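Local coordinates for reticulocyte binding protein (Streptococcus agalactiae COH1, PDB 3FAW) that probably hydrolyses alpha-1,6-glucosidic linkages in pullulan and related alpha-glucans, as a cell-wall-anchored pullulanase of group B streptococci, at residues D519-G527 with A535-S543; D580-P590 with T648-F659. All coordinates share one frame; numbering follows the deposited sequence.

Both contacts belong to the (beta/alpha)8 barrel of the pullulanase and come one after the other along the chain, interaction 1 closing before interaction 2 opens. Interaction 1 lies beyond barrel strand 513-516, where helix 518-525 meets the loop leading to strand 542-543. Interaction 2 pairs helix 578-586, which follows barrel strand 566-568, with a hairpin inserted after barrel strand 614-618. Their centres are about 18 Å apart, yet they touch: Lys525 and Ser526 meet Val581, and Thr538 packs on Ser585. Helix 578-586 therefore has interaction 1 on one side and the hairpin on another, while helix 590-609 backs both, so the segments after two successive barrel strands, 513-516 and 566-568, are packed against each other.

Interaction 1: D519-G527 with A535-S543; sequences DIRNSLKSG and AFITGGPQS
Ser523 and Leu524, toward the C-terminal end of helix 518-525, offer their carbonyls to successive amides of the returning loop. Phe536 N reaches Ser523 O at 3.0 Å, and Ile537 N reaches Leu524 O at 3.0 Å with an almost straight N-H...O angle of 174°. Around this pair of bonds the packing is tight. The methyl of Ala535 presses to 3.2 Å from Ser523 O, and Ile537 CG1 sits 3.3 Å from Leu524 O. That branch is wedged between its own backbone N and carbonyl carbon (chi1 75°), which carries CD1 on to the CB of Lys525. Leu524 and Phe536 run side by side, CD2 against CB at 3.9 Å. Ala535 N in turn donates to Thr538 OG1, tying the loop back on itself. The side toward Gln542 is more open to solvent, both Ser523 and Gln542 being partly exposed, though Gln542 CG still comes 3.4 Å from Ser523 O; the Ser523 hydroxyl turns back to Asp519 O. Met607 of helix 590-609 packs against Leu524, Phe536 and Ile537, Ile547 of helix 544-551 touches Ser523 and Gln542, and strand 542-543 pairs with strand 733-734.

Interaction 2: D580-P590 with T648-F659; sequences DVIAKSINKDP and TLIEAVKEYPYF
Thr648 sets its CG2 about 4.0 Å from CD of Lys584, where a beta hairpin of strands 647-649 and 658-660, with a long connecting loop, leans on barrel helix 578-586. One residue on, the carbonyl of Leu649 receives Lys584 NZ at 2.7 Å, the ammonium arriving nearly in line with the C=O bond. To get there the lysine starts anti to its own N (chi1 169°), bends once at chi2 and then runs straight. Ile650 crosses this chain at a slant, CG1 lying 3.6 Å from Lys584 CA. Glu651 adds a weak salt bridge, OE1 to Lys584 NZ, where Glu651 is exposed to solvent; the same ammonium thus bonds firmly to the strand carbonyl and only weakly to the turn. Ile650 to Val653 form a type I turn, and its Ala652 CB rests 3.2 Å from Asn587 O. Asn587 is the positive-phi residue of the Schellman motif that ends the helix. Val653 then packs CG2 against Asp589 and against Pro590 CD. Lys654 N donates to Asp589 OD2 at 3.3 Å from well above the carboxylate plane, while Asp589 OD1 caps the following helix at Lys591 N. The loop leaves the contact and returns at Phe659, whose ring is met obliquely by Pro590 CG near CZ and by Asp580 near CD1, both from the same side of its plane. Thr626 OG1 and Lys627 N hold the two oxygens of the Asp580 carboxylate, which is turned 67° from the ring plane with CG 3.4 Å from Phe659 CD1.

Interaction 1: D519-G527 with A535-S543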
ATOM      1  N   ASP A 519       6.846  15.602   3.365  1.00 12.12           N
ATOM      2  CA  ASP A 519       7.451  16.854   3.828  1.00 11.72           C
ATOM      3  C   ASP A 519       8.286  16.675   5.101  1.00 11.24           C
ATOM      4  O   ASP A 519       9.411  17.169   5.177  1.00 10.63           O
ATOM      5  CB  ASP A 519       6.368  17.912   4.067  1.00 11.69           C
ATOM      6  CG  ASP A 519       6.910  19.330   4.030  1.00 13.27           C
ATOM      7  OD1 ASP A 519       7.763  19.618   3.169  1.00 16.55           O
ATOM      8  OD2 ASP A 519       6.462  20.164   4.844  1.00 14.34           O
ATOM      9  N   ILE A 520       7.740  15.983   6.098  1.00 11.71           N
ATOM     10  CA  ILE A 520       8.496  15.710   7.325  1.00 11.58           C
ATOM     11  C   ILE A 520       9.646  14.731   7.048  1.00 12.41           C
ATOM     12  O   ILE A 520      10.730  14.867   7.615  1.00 12.24           O
ATOM     13  CB  ILE A 520       7.596  15.202   8.495  1.00 11.26           C
ATOM     14  CG1 ILE A 520       8.366  15.282   9.824  1.00 11.99           C
ATOM     15  CG2 ILE A 520       7.102  13.784   8.242  1.00 11.79           C
ATOM     16  CD1 ILE A 520       7.535  14.957  11.061  1.00 10.02           C
ATOM     17  N   ARG A 521       9.409  13.758   6.169  1.00 12.72           N
ATOM     18  CA  ARG A 521      10.466  12.841   5.726  1.00 12.21           C
ATOM     19  C   ARG A 521      11.646  13.634   5.153  1.00 12.16           C
ATOM     20  O   ARG A 521      12.762  13.559   5.674  1.00 10.29           O
ATOM     21  CB  ARG A 521       9.916  11.860   4.682  1.00 12.57           C
ATOM     22  CG  ARG A 521      10.945  10.892   4.080  1.00 13.06           C
ATOM     23  CD  ARG A 521      10.395  10.237   2.818  1.00 13.80           C
ATOM     24  NE  ARG A 521      10.467  11.126   1.654  1.00 14.40           N
ATOM     25  CZ  ARG A 521       9.830  10.930   0.495  1.00 16.25           C
ATOM     26  NH1 ARG A 521       9.048   9.873   0.317  1.00 16.10           N
ATOM     27  NH2 ARG A 521       9.966  11.803  -0.499  1.00 13.31           N
ATOM     28  N   ASN A 522      11.377  14.414   4.104  1.00 12.40           N
ATOM     29  CA  ASN A 522      12.409  15.207   3.423  1.00 11.67           C
ATOM     30  C   ASN A 522      13.142  16.166   4.351  1.00 12.91           C
ATOM     31  O   ASN A 522      14.377  16.220   4.352  1.00 10.91           O
ATOM     32  CB  ASN A 522      11.800  16.009   2.267  1.00 11.90           C
ATOM     33  CG  ASN A 522      11.385  15.138   1.100  1.00 14.29           C
ATOM     34  OD1 ASN A 522      11.629  13.936   1.088  1.00 10.27           O
ATOM     35  ND2 ASN A 522      10.756  15.750   0.104  1.00 18.63           N
ATOM     36  N   SER A 523      12.376  16.924   5.134  1.00 13.45           N
ATOM     37  CA  SER A 523      12.947  17.936   6.022  1.00 13.18           C
ATOM     38  C   SER A 523      13.892  17.337   7.069  1.00 12.62           C
ATOM     39  O   SER A 523      14.931  17.926   7.378  1.00 10.42           O
ATOM     40  CB  SER A 523      11.837  18.729   6.713  1.00 14.09           C
ATOM     41  OG  SER A 523      11.055  19.435   5.766  1.00 15.47           O
ATOM     42  N   LEU A 524      13.538  16.167   7.602  1.00 12.16           N
ATOM     43  CA  LEU A 524      14.347  15.523   8.648  1.00 11.37           C
ATOM     44  C   LEU A 524      15.552  14.733   8.123  1.00 11.88           C
ATOM     45  O   LEU A 524      16.625  14.789   8.724  1.00 11.53           O
ATOM     46  CB  LEU A 524      13.479  14.606   9.519  1.00 11.12           C
ATOM     47  CG  LEU A 524      12.404  15.260  10.395  1.00 13.06           C
ATOM     48  CD1 LEU A 524      11.891  14.261  11.435  1.00  9.52           C
ATOM     49  CD2 LEU A 524      12.919  16.522  11.077  1.00 11.12           C
ATOM     50  N   LYS A 525      15.382  13.990   7.029  1.00 12.29           N
ATOM     51  CA  LYS A 525      16.455  13.091   6.549  1.00 12.87           C
ATOM     52  C   LYS A 525      16.521  12.864   5.029  1.00 13.16           C
ATOM     53  O   LYS A 525      17.108  11.882   4.577  1.00 12.32           O
ATOM     54  CB  LYS A 525      16.380  11.738   7.288  1.00 11.59           C
ATOM     55  CG  LYS A 525      14.979  11.140   7.434  1.00 12.83           C
ATOM     56  CD  LYS A 525      14.325  10.768   6.104  1.00 13.42           C
ATOM     57  CE  LYS A 525      15.024   9.587   5.424  1.00 12.87           C
ATOM     58  NZ  LYS A 525      14.234   9.066   4.282  1.00  7.10           N
ATOM     59  N   SER A 526      15.931  13.773   4.255  1.00 15.14           N
ATOM     60  CA  SER A 526      15.908  13.700   2.781  1.00 15.84           C
ATOM     61  C   SER A 526      15.003  12.615   2.193  1.00 16.89           C
ATOM     62  O   SER A 526      14.596  11.664   2.868  1.00 15.81           O
ATOM     63  CB  SER A 526      17.323  13.554   2.194  1.00 16.02           C
ATOM     64  OG  SER A 526      17.779  12.205   2.205  1.00 15.33           O
ATOM     65  N   GLY A 527      14.710  12.792   0.908  1.00 17.75           N
ATOM     66  CA  GLY A 527      13.908  11.861   0.119  1.00 19.17           C
ATOM     67  C   GLY A 527      13.771  12.380  -1.304  1.00 20.16           C
ATOM     68  O   GLY A 527      14.478  13.300  -1.695  1.00 19.65           O
ATOM     69  N   ALA A 535      19.964  17.095   5.781  1.00 13.60           N
ATOM     70  CA  ALA A 535      18.721  17.660   6.301  1.00 11.61           C
ATOM     71  C   ALA A 535      18.847  17.808   7.822  1.00 11.37           C
ATOM     72  O   ALA A 535      19.964  17.838   8.338  1.00 10.81           O
ATOM     73  CB  ALA A 535      17.537  16.777   5.918  1.00 11.46           C
ATOM     74  N   PHE A 536      17.727  17.896   8.541  1.00 10.26           N
ATOM     75  CA  PHE A 536      17.766  18.259   9.965  1.00 10.59           C
ATOM     76  C   PHE A 536      18.676  17.374  10.829  1.00 11.19           C
ATOM     77  O   PHE A 536      19.495  17.892  11.583  1.00 11.98           O
ATOM     78  CB  PHE A 536      16.362  18.287  10.574  1.00 10.55           C
ATOM     79  CG  PHE A 536      16.297  18.986  11.907  1.00 10.56           C
ATOM     80  CD1 PHE A 536      16.303  20.374  11.976  1.00 10.21           C
ATOM     81  CD2 PHE A 536      16.235  18.262  13.090  1.00 11.76           C
ATOM     82  CE1 PHE A 536      16.250  21.027  13.198  1.00 11.14           C
ATOM     83  CE2 PHE A 536      16.176  18.909  14.322  1.00  9.47           C
ATOM     84  CZ  PHE A 536      16.188  20.292  14.376  1.00  9.30           C
ATOM     85  N   ILE A 537      18.529  16.053  10.727  1.00 11.56           N
ATOM     86  CA  ILE A 537      19.329  15.128  11.541  1.00 11.56           C
ATOM     87  C   ILE A 537      20.635  14.677  10.861  1.00 12.62           C
ATOM     88  O   ILE A 537      21.351  13.843  11.413  1.00 11.76           O
ATOM     89  CB  ILE A 537      18.512  13.879  11.996  1.00 10.78           C
ATOM     90  CG1 ILE A 537      18.299  12.885  10.841  1.00 11.01           C
ATOM     91  CG2 ILE A 537      17.186  14.314  12.626  1.00  9.85           C
ATOM     92  CD1 ILE A 537      17.388  11.708  11.188  1.00  9.38           C
ATOM     93  N   THR A 538      20.939  15.229   9.685  1.00 12.74           N
ATOM     94  CA  THR A 538      22.140  14.854   8.925  1.00 13.24           C
ATOM     95  C   THR A 538      22.991  16.071   8.520  1.00 12.99           C
ATOM     96  O   THR A 538      23.666  16.055   7.483  1.00 11.68           O
ATOM     97  CB  THR A 538      21.772  14.032   7.668  1.00 14.17           C
ATOM     98  OG1 THR A 538      20.804  14.745   6.891  1.00 10.10           O
ATOM     99  CG2 THR A 538      21.203  12.670   8.064  1.00 14.87           C
ATOM    100  N   GLY A 539      22.949  17.119   9.340  1.00 12.98           N
ATOM    101  CA  GLY A 539      23.849  18.270   9.187  1.00 13.19           C
ATOM    102  C   GLY A 539      23.434  19.375   8.226  1.00 12.36           C
ATOM    103  O   GLY A 539      24.237  20.252   7.921  1.00 10.65           O
ATOM    104  N   GLY A 540      22.189  19.350   7.755  1.00 12.10           N
ATOM    105  CA  GLY A 540      21.681  20.400   6.864  1.00 13.46           C
ATOM    106  C   GLY A 540      20.647  21.279   7.554  1.00 13.75           C
ATOM    107  O   GLY A 540      19.539  20.814   7.827  1.00 15.15           O
ATOM    108  N   PRO A 541      20.991  22.553   7.844  1.00 13.87           N
ATOM    109  CA  PRO A 541      20.046  23.442   8.532  1.00 13.48           C
ATOM    110  C   PRO A 541      18.698  23.606   7.817  1.00 12.51           C
ATOM    111  O   PRO A 541      18.655  23.802   6.606  1.00 11.92           O
ATOM    112  CB  PRO A 541      20.798  24.777   8.586  1.00 13.48           C
ATOM    113  CG  PRO A 541      22.225  24.413   8.496  1.00 14.15           C
ATOM    114  CD  PRO A 541      22.274  23.231   7.583  1.00 14.24           C
ATOM    115  N   GLN A 542      17.611  23.513   8.576  1.00 12.71           N
ATOM    116  CA  GLN A 542      16.259  23.647   8.034  1.00 12.88           C
ATOM    117  C   GLN A 542      15.538  24.793   8.732  1.00 12.97           C
ATOM    118  O   GLN A 542      15.835  25.104   9.883  1.00 13.02           O
ATOM    119  CB  GLN A 542      15.468  22.351   8.233  1.00 12.98           C
ATOM    120  CG  GLN A 542      16.117  21.098   7.634  1.00 11.60           C
ATOM    121  CD  GLN A 542      16.169  21.114   6.114  1.00 11.87           C
ATOM    122  OE1 GLN A 542      17.246  21.038   5.517  1.00 10.60           O
ATOM    123  NE2 GLN A 542      15.007  21.215   5.481  1.00  8.97           N
ATOM    124  N   SER A 543      14.593  25.420   8.035  1.00 14.12           N
ATOM    125  CA  SER A 543      13.734  26.435   8.645  1.00 14.33           C
ATOM    126  C   SER A 543      12.960  25.800   9.803  1.00 14.03           C
ATOM    127  O   SER A 543      12.259  24.808   9.614  1.00 15.15           O
ATOM    128  CB  SER A 543      12.763  27.019   7.617  1.00 15.60           C
ATOM    129  OG  SER A 543      11.907  27.983   8.207  0.10 14.26           O
TER

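Interaction 2: D580-P590 with T648-F659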
ATOM      1  N   ASP A 580      21.006   3.735   6.535  1.00 11.91           N
ATOM      2  CA  ASP A 580      21.793   3.859   5.310  1.00 11.55           C
ATOM      3  C   ASP A 580      21.743   5.263   4.704  1.00 10.90           C
ATOM      4  O   ASP A 580      22.742   5.741   4.166  1.00 12.51           O
ATOM      5  CB  ASP A 580      21.340   2.823   4.273  1.00 10.92           C
ATOM      6  CG  ASP A 580      21.645   1.384   4.692  1.00  8.76           C
ATOM      7  OD1 ASP A 580      22.395   1.154   5.662  1.00  8.32           O
ATOM      8  OD2 ASP A 580      21.132   0.468   4.027  1.00 10.92           O
ATOM      9  N   VAL A 581      20.586   5.916   4.785  1.00 11.78           N
ATOM     10  CA  VAL A 581      20.430   7.277   4.257  1.00 11.41           C
ATOM     11  C   VAL A 581      21.157   8.302   5.139  1.00 10.97           C
ATOM     12  O   VAL A 581      21.694   9.287   4.641  1.00 10.47           O
ATOM     13  CB  VAL A 581      18.938   7.661   4.083  1.00 10.82           C
ATOM     14  CG1 VAL A 581      18.274   7.945   5.437  1.00 12.62           C
ATOM     15  CG2 VAL A 581      18.801   8.852   3.150  1.00 10.48           C
ATOM     16  N   ILE A 582      21.184   8.058   6.447  1.00 12.22           N
ATOM     17  CA  ILE A 582      21.978   8.879   7.364  1.00 11.01           C
ATOM     18  C   ILE A 582      23.469   8.785   7.028  1.00 11.04           C
ATOM     19  O   ILE A 582      24.142   9.806   6.921  1.00 10.30           O
ATOM     20  CB  ILE A 582      21.736   8.490   8.842  1.00 11.92           C
ATOM     21  CG1 ILE A 582      20.378   9.020   9.308  1.00 10.82           C
ATOM     22  CG2 ILE A 582      22.847   9.043   9.741  1.00  9.33           C
ATOM     23  CD1 ILE A 582      19.913   8.456  10.641  1.00 10.08           C
ATOM     24  N   ALA A 583      23.970   7.562   6.848  1.00 11.42           N
ATOM     25  CA  ALA A 583      25.379   7.329   6.513  1.00 12.02           C
ATOM     26  C   ALA A 583      25.753   7.948   5.166  1.00 13.24           C
ATOM     27  O   ALA A 583      26.853   8.493   5.005  1.00 11.97           O
ATOM     28  CB  ALA A 583      25.687   5.834   6.508  1.00 12.12           C
ATOM     29  N   LYS A 584      24.835   7.853   4.205  1.00 14.25           N
ATOM     30  CA  LYS A 584      25.006   8.480   2.894  1.00 15.70           C
ATOM     31  C   LYS A 584      24.993  10.002   2.998  1.00 16.35           C
ATOM     32  O   LYS A 584      25.829  10.674   2.392  1.00 15.39           O
ATOM     33  CB  LYS A 584      23.906   8.018   1.927  1.00 16.14           C
ATOM     34  CG  LYS A 584      23.829   8.803   0.613  1.00 17.81           C
ATOM     35  CD  LYS A 584      25.099   8.673  -0.217  1.00 19.23           C
ATOM     36  CE  LYS A 584      24.998   9.463  -1.518  1.00 19.42           C
ATOM     37  NZ  LYS A 584      26.219   9.312  -2.359  1.00 19.53           N
ATOM     38  N   SER A 585      24.047  10.533   3.771  1.00 16.86           N
ATOM     39  CA  SER A 585      23.852  11.984   3.872  1.00 16.56           C
ATOM     40  C   SER A 585      25.040  12.709   4.505  1.00 15.89           C
ATOM     41  O   SER A 585      25.426  13.784   4.047  1.00 14.68           O
ATOM     42  CB  SER A 585      22.565  12.297   4.636  1.00 16.42           C
ATOM     43  OG  SER A 585      21.431  11.845   3.908  1.00 19.31           O
ATOM     44  N   ILE A 586      25.612  12.114   5.549  1.00 15.51           N
ATOM     45  CA  ILE A 586      26.821  12.651   6.191  1.00 14.81           C
ATOM     46  C   ILE A 586      28.114  12.160   5.527  1.00 16.20           C
ATOM     47  O   ILE A 586      29.200  12.637   5.863  1.00 16.69           O
ATOM     48  CB  ILE A 586      26.872  12.314   7.716  1.00 13.94           C
ATOM     49  CG1 ILE A 586      27.111  10.819   7.957  1.00 12.89           C
ATOM     50  CG2 ILE A 586      25.596  12.773   8.406  1.00 14.45           C
ATOM     51  CD1 ILE A 586      27.019  10.397   9.420  1.00 12.43           C
ATOM     52  N   ASN A 587      27.992  11.204   4.603  1.00 16.92           N
ATOM     53  CA  ASN A 587      29.136  10.589   3.921  1.00 17.53           C
ATOM     54  C   ASN A 587      30.171  10.003   4.889  1.00 17.82           C
ATOM     55  O   ASN A 587      31.327  10.431   4.917  1.00 17.05           O
ATOM     56  CB  ASN A 587      29.802  11.583   2.953  1.00 17.88           C
ATOM     57  CG  ASN A 587      30.852  10.920   2.059  1.00 18.66           C
ATOM     58  OD1 ASN A 587      31.947  11.453   1.860  1.00 18.37           O
ATOM     59  ND2 ASN A 587      30.522   9.747   1.532  1.00 12.37           N
ATOM     60  N   LYS A 588      29.744   9.025   5.682  1.00 18.75           N
ATOM     61  CA  LYS A 588      30.641   8.345   6.617  1.00 18.35           C
ATOM     62  C   LYS A 588      30.503   6.818   6.539  1.00 18.13           C
ATOM     63  O   LYS A 588      29.426   6.291   6.252  1.00 13.69           O
ATOM     64  CB  LYS A 588      30.390   8.843   8.039  1.00 18.93           C
ATOM     65  CG  LYS A 588      30.821  10.290   8.254  1.00 19.61           C
ATOM     66  CD  LYS A 588      30.704  10.702   9.714  1.00 21.35           C
ATOM     67  CE  LYS A 588      31.278  12.090   9.940  1.00 23.84           C
ATOM     68  NZ  LYS A 588      31.257  12.478  11.377  1.00 25.58           N
ATOM     69  N   ASP A 589      31.614   6.126   6.780  1.00 18.04           N
ATOM     70  CA  ASP A 589      31.655   4.665   6.759  1.00 18.93           C
ATOM     71  C   ASP A 589      31.146   4.141   8.100  1.00 19.71           C
ATOM     72  O   ASP A 589      31.703   4.493   9.141  1.00 19.67           O
ATOM     73  CB  ASP A 589      33.092   4.180   6.517  1.00 18.29           C
ATOM     74  CG  ASP A 589      33.172   2.695   6.169  1.00 18.29           C
ATOM     75  OD1 ASP A 589      32.202   1.949   6.404  1.00 18.98           O
ATOM     76  OD2 ASP A 589      34.225   2.265   5.651  1.00 21.64           O
ATOM     77  N   PRO A 590      30.074   3.319   8.086  1.00 20.93           N
ATOM     78  CA  PRO A 590      29.596   2.657   9.310  1.00 22.84           C
ATOM     79  C   PRO A 590      30.642   1.815  10.059  1.00 24.47           C
ATOM     80  O   PRO A 590      30.463   1.543  11.245  1.00 26.62           O
ATOM     81  CB  PRO A 590      28.462   1.758   8.804  1.00 23.27           C
ATOM     82  CG  PRO A 590      28.004   2.386   7.544  1.00 21.41           C
ATOM     83  CD  PRO A 590      29.221   2.992   6.926  1.00 20.83           C
ATOM     84  N   THR A 648      23.067   2.511  -4.159  1.00 17.17           N
ATOM     85  CA  THR A 648      23.565   3.861  -3.904  1.00 16.88           C
ATOM     86  C   THR A 648      24.971   3.764  -3.318  1.00 16.08           C
ATOM     87  O   THR A 648      25.199   3.028  -2.358  1.00 16.11           O
ATOM     88  CB  THR A 648      22.637   4.619  -2.928  1.00 16.16           C
ATOM     89  OG1 THR A 648      21.378   4.873  -3.567  1.00 17.75           O
ATOM     90  CG2 THR A 648      23.261   5.941  -2.479  1.00 15.21           C
ATOM     91  N   LEU A 649      25.896   4.516  -3.904  1.00 16.57           N
ATOM     92  CA  LEU A 649      27.290   4.538  -3.476  1.00 17.55           C
ATOM     93  C   LEU A 649      27.487   5.551  -2.355  1.00 18.27           C
ATOM     94  O   LEU A 649      27.063   6.700  -2.467  1.00 19.55           O
ATOM     95  CB  LEU A 649      28.193   4.910  -4.657  1.00 16.86           C
ATOM     96  CG  LEU A 649      29.712   4.942  -4.436  1.00 18.64           C
ATOM     97  CD1 LEU A 649      30.291   3.531  -4.279  1.00 12.69           C
ATOM     98  CD2 LEU A 649      30.388   5.678  -5.592  1.00 18.05           C
ATOM     99  N   ILE A 650      28.125   5.112  -1.275  1.00 19.53           N
ATOM    100  CA  ILE A 650      28.621   6.015  -0.238  1.00 20.32           C
ATOM    101  C   ILE A 650      30.139   6.100  -0.408  1.00 20.82           C
ATOM    102  O   ILE A 650      30.857   5.128  -0.168  1.00 20.10           O
ATOM    103  CB  ILE A 650      28.264   5.521   1.185  1.00 20.73           C
ATOM    104  CG1 ILE A 650      26.763   5.663   1.444  1.00 21.38           C
ATOM    105  CG2 ILE A 650      29.011   6.331   2.242  1.00 18.55           C
ATOM    106  CD1 ILE A 650      25.881   4.880   0.515  1.00 25.34           C
ATOM    107  N   GLU A 651      30.609   7.271  -0.830  1.00 22.48           N
ATOM    108  CA  GLU A 651      32.004   7.470  -1.221  1.00 24.06           C
ATOM    109  C   GLU A 651      33.014   7.192  -0.100  1.00 23.60           C
ATOM    110  O   GLU A 651      34.117   6.728  -0.370  1.00 24.48           O
ATOM    111  CB  GLU A 651      32.214   8.898  -1.759  1.00 25.41           C
ATOM    112  CG  GLU A 651      31.697   9.130  -3.186  1.00 28.25           C
ATOM    113  CD  GLU A 651      30.202   9.434  -3.268  1.00 33.40           C
ATOM    114  OE1 GLU A 651      29.513   9.430  -2.222  1.00 34.96           O
ATOM    115  OE2 GLU A 651      29.715   9.676  -4.395  1.00 34.48           O
ATOM    116  N   ALA A 652      32.627   7.463   1.145  1.00 22.42           N
ATOM    117  CA  ALA A 652      33.533   7.340   2.295  1.00 21.85           C
ATOM    118  C   ALA A 652      33.787   5.895   2.726  1.00 20.98           C
ATOM    119  O   ALA A 652      34.705   5.635   3.505  1.00 19.60           O
ATOM    120  CB  ALA A 652      32.992   8.145   3.479  1.00 21.40           C
ATOM    121  N   VAL A 653      32.971   4.962   2.240  1.00 20.94           N
ATOM    122  CA  VAL A 653      33.115   3.550   2.598  1.00 21.45           C
ATOM    123  C   VAL A 653      34.235   2.888   1.790  1.00 21.97           C
ATOM    124  O   VAL A 653      34.298   3.033   0.567  1.00 21.55           O
ATOM    125  CB  VAL A 653      31.792   2.775   2.399  1.00 21.40           C
ATOM    126  CG1 VAL A 653      31.998   1.284   2.648  1.00 21.46           C
ATOM    127  CG2 VAL A 653      30.711   3.329   3.318  1.00 19.51           C
ATOM    128  N   LYS A 654      35.106   2.159   2.489  1.00 22.69           N
ATOM    129  CA  LYS A 654      36.264   1.512   1.871  1.00 23.44           C
ATOM    130  C   LYS A 654      35.910   0.132   1.315  1.00 22.48           C
ATOM    131  O   LYS A 654      36.178  -0.162   0.146  1.00 22.04           O
ATOM    132  CB  LYS A 654      37.401   1.377   2.888  1.00 23.68           C
ATOM    133  CG  LYS A 654      37.889   2.700   3.459  1.00 26.57           C
ATOM    134  CD  LYS A 654      39.128   2.504   4.325  1.00 27.24           C
ATOM    135  CE  LYS A 654      39.637   3.820   4.884  1.00 29.56           C
ATOM    136  NZ  LYS A 654      38.708   4.393   5.893  1.00 29.50           N
ATOM    137  N   GLU A 655      35.324  -0.710   2.164  1.00 20.54           N
ATOM    138  CA  GLU A 655      34.902  -2.054   1.769  1.00 19.73           C
ATOM    139  C   GLU A 655      33.367  -2.165   1.726  1.00 18.57           C
ATOM    140  O   GLU A 655      32.684  -1.825   2.695  1.00 18.13           O
ATOM    141  CB  GLU A 655      35.521  -3.100   2.706  1.00 19.88           C
ATOM    142  CG  GLU A 655      37.048  -3.208   2.554  1.00 21.19           C
ATOM    143  CD  GLU A 655      37.694  -4.267   3.438  1.00 20.77           C
ATOM    144  OE1 GLU A 655      36.972  -5.002   4.147  1.00 22.41           O
ATOM    145  OE2 GLU A 655      38.940  -4.365   3.417  1.00 23.68           O
ATOM    146  N   TYR A 656      32.850  -2.633   0.586  1.00 17.90           N
ATOM    147  CA  TYR A 656      31.405  -2.753   0.319  1.00 18.08           C
ATOM    148  C   TYR A 656      30.675  -1.406   0.401  1.00 16.99           C
ATOM    149  O   TYR A 656      29.909  -1.174   1.338  1.00 16.79           O
ATOM    150  CB  TYR A 656      30.746  -3.758   1.271  1.00 19.06           C
ATOM    151  CG  TYR A 656      31.349  -5.145   1.258  1.00 20.08           C
ATOM    152  CD1 TYR A 656      31.328  -5.928   0.107  1.00 19.20           C
ATOM    153  CD2 TYR A 656      31.920  -5.683   2.408  1.00 21.41           C
ATOM    154  CE1 TYR A 656      31.867  -7.207   0.103  1.00 20.62           C
ATOM    155  CE2 TYR A 656      32.464  -6.959   2.413  1.00 20.63           C
ATOM    156  CZ  TYR A 656      32.435  -7.716   1.260  1.00 21.21           C
ATOM    157  OH  TYR A 656      32.972  -8.982   1.261  1.00 24.29           O
ATOM    158  N   PRO A 657      30.902  -0.515  -0.585  1.00 16.29           N
ATOM    159  CA  PRO A 657      30.367   0.848  -0.534  1.00 15.81           C
ATOM    160  C   PRO A 657      28.929   1.033  -1.041  1.00 15.98           C
ATOM    161  O   PRO A 657      28.368   2.122  -0.878  1.00 16.60           O
ATOM    162  CB  PRO A 657      31.335   1.616  -1.432  1.00 15.56           C
ATOM    163  CG  PRO A 657      31.734   0.624  -2.467  1.00 15.16           C
ATOM    164  CD  PRO A 657      31.696  -0.737  -1.809  1.00 15.76           C
ATOM    165  N   TYR A 658      28.342  -0.003  -1.643  1.00 15.70           N
ATOM    166  CA  TYR A 658      27.003   0.095  -2.238  1.00 15.26           C
ATOM    167  C   TYR A 658      25.899  -0.349  -1.274  1.00 14.78           C
ATOM    168  O   TYR A 658      26.015  -1.379  -0.615  1.00 13.80           O
ATOM    169  CB  TYR A 658      26.929  -0.715  -3.536  1.00 15.69           C
ATOM    170  CG  TYR A 658      27.798  -0.164  -4.650  1.00 13.57           C
ATOM    171  CD1 TYR A 658      27.375   0.915  -5.420  1.00 13.15           C
ATOM    172  CD2 TYR A 658      29.041  -0.725  -4.935  1.00 15.70           C
ATOM    173  CE1 TYR A 658      28.170   1.422  -6.451  1.00 14.57           C
ATOM    174  CE2 TYR A 658      29.844  -0.227  -5.959  1.00 12.79           C
ATOM    175  CZ  TYR A 658      29.401   0.846  -6.714  1.00 15.14           C
ATOM    176  OH  TYR A 658      30.190   1.349  -7.727  1.00 18.80           O
ATOM    177  N   PHE A 659      24.837   0.454  -1.205  1.00 15.48           N
ATOM    178  CA  PHE A 659      23.669   0.187  -0.364  1.00 15.39           C
ATOM    179  C   PHE A 659      22.415   0.212  -1.245  1.00 15.62           C
ATOM    180  O   PHE A 659      22.275   1.075  -2.110  1.00 15.85           O
ATOM    181  CB  PHE A 659      23.543   1.247   0.740  1.00 15.29           C
ATOM    182  CG  PHE A 659      24.719   1.298   1.694  1.00 15.44           C
ATOM    183  CD1 PHE A 659      24.586   0.862   3.003  1.00 15.71           C
ATOM    184  CD2 PHE A 659      25.948   1.803   1.286  1.00 13.47           C
ATOM    185  CE1 PHE A 659      25.658   0.920   3.887  1.00 18.29           C
ATOM    186  CE2 PHE A 659      27.026   1.861   2.159  1.00 15.72           C
ATOM    187  CZ  PHE A 659      26.882   1.417   3.462  1.00 15.71           C
TER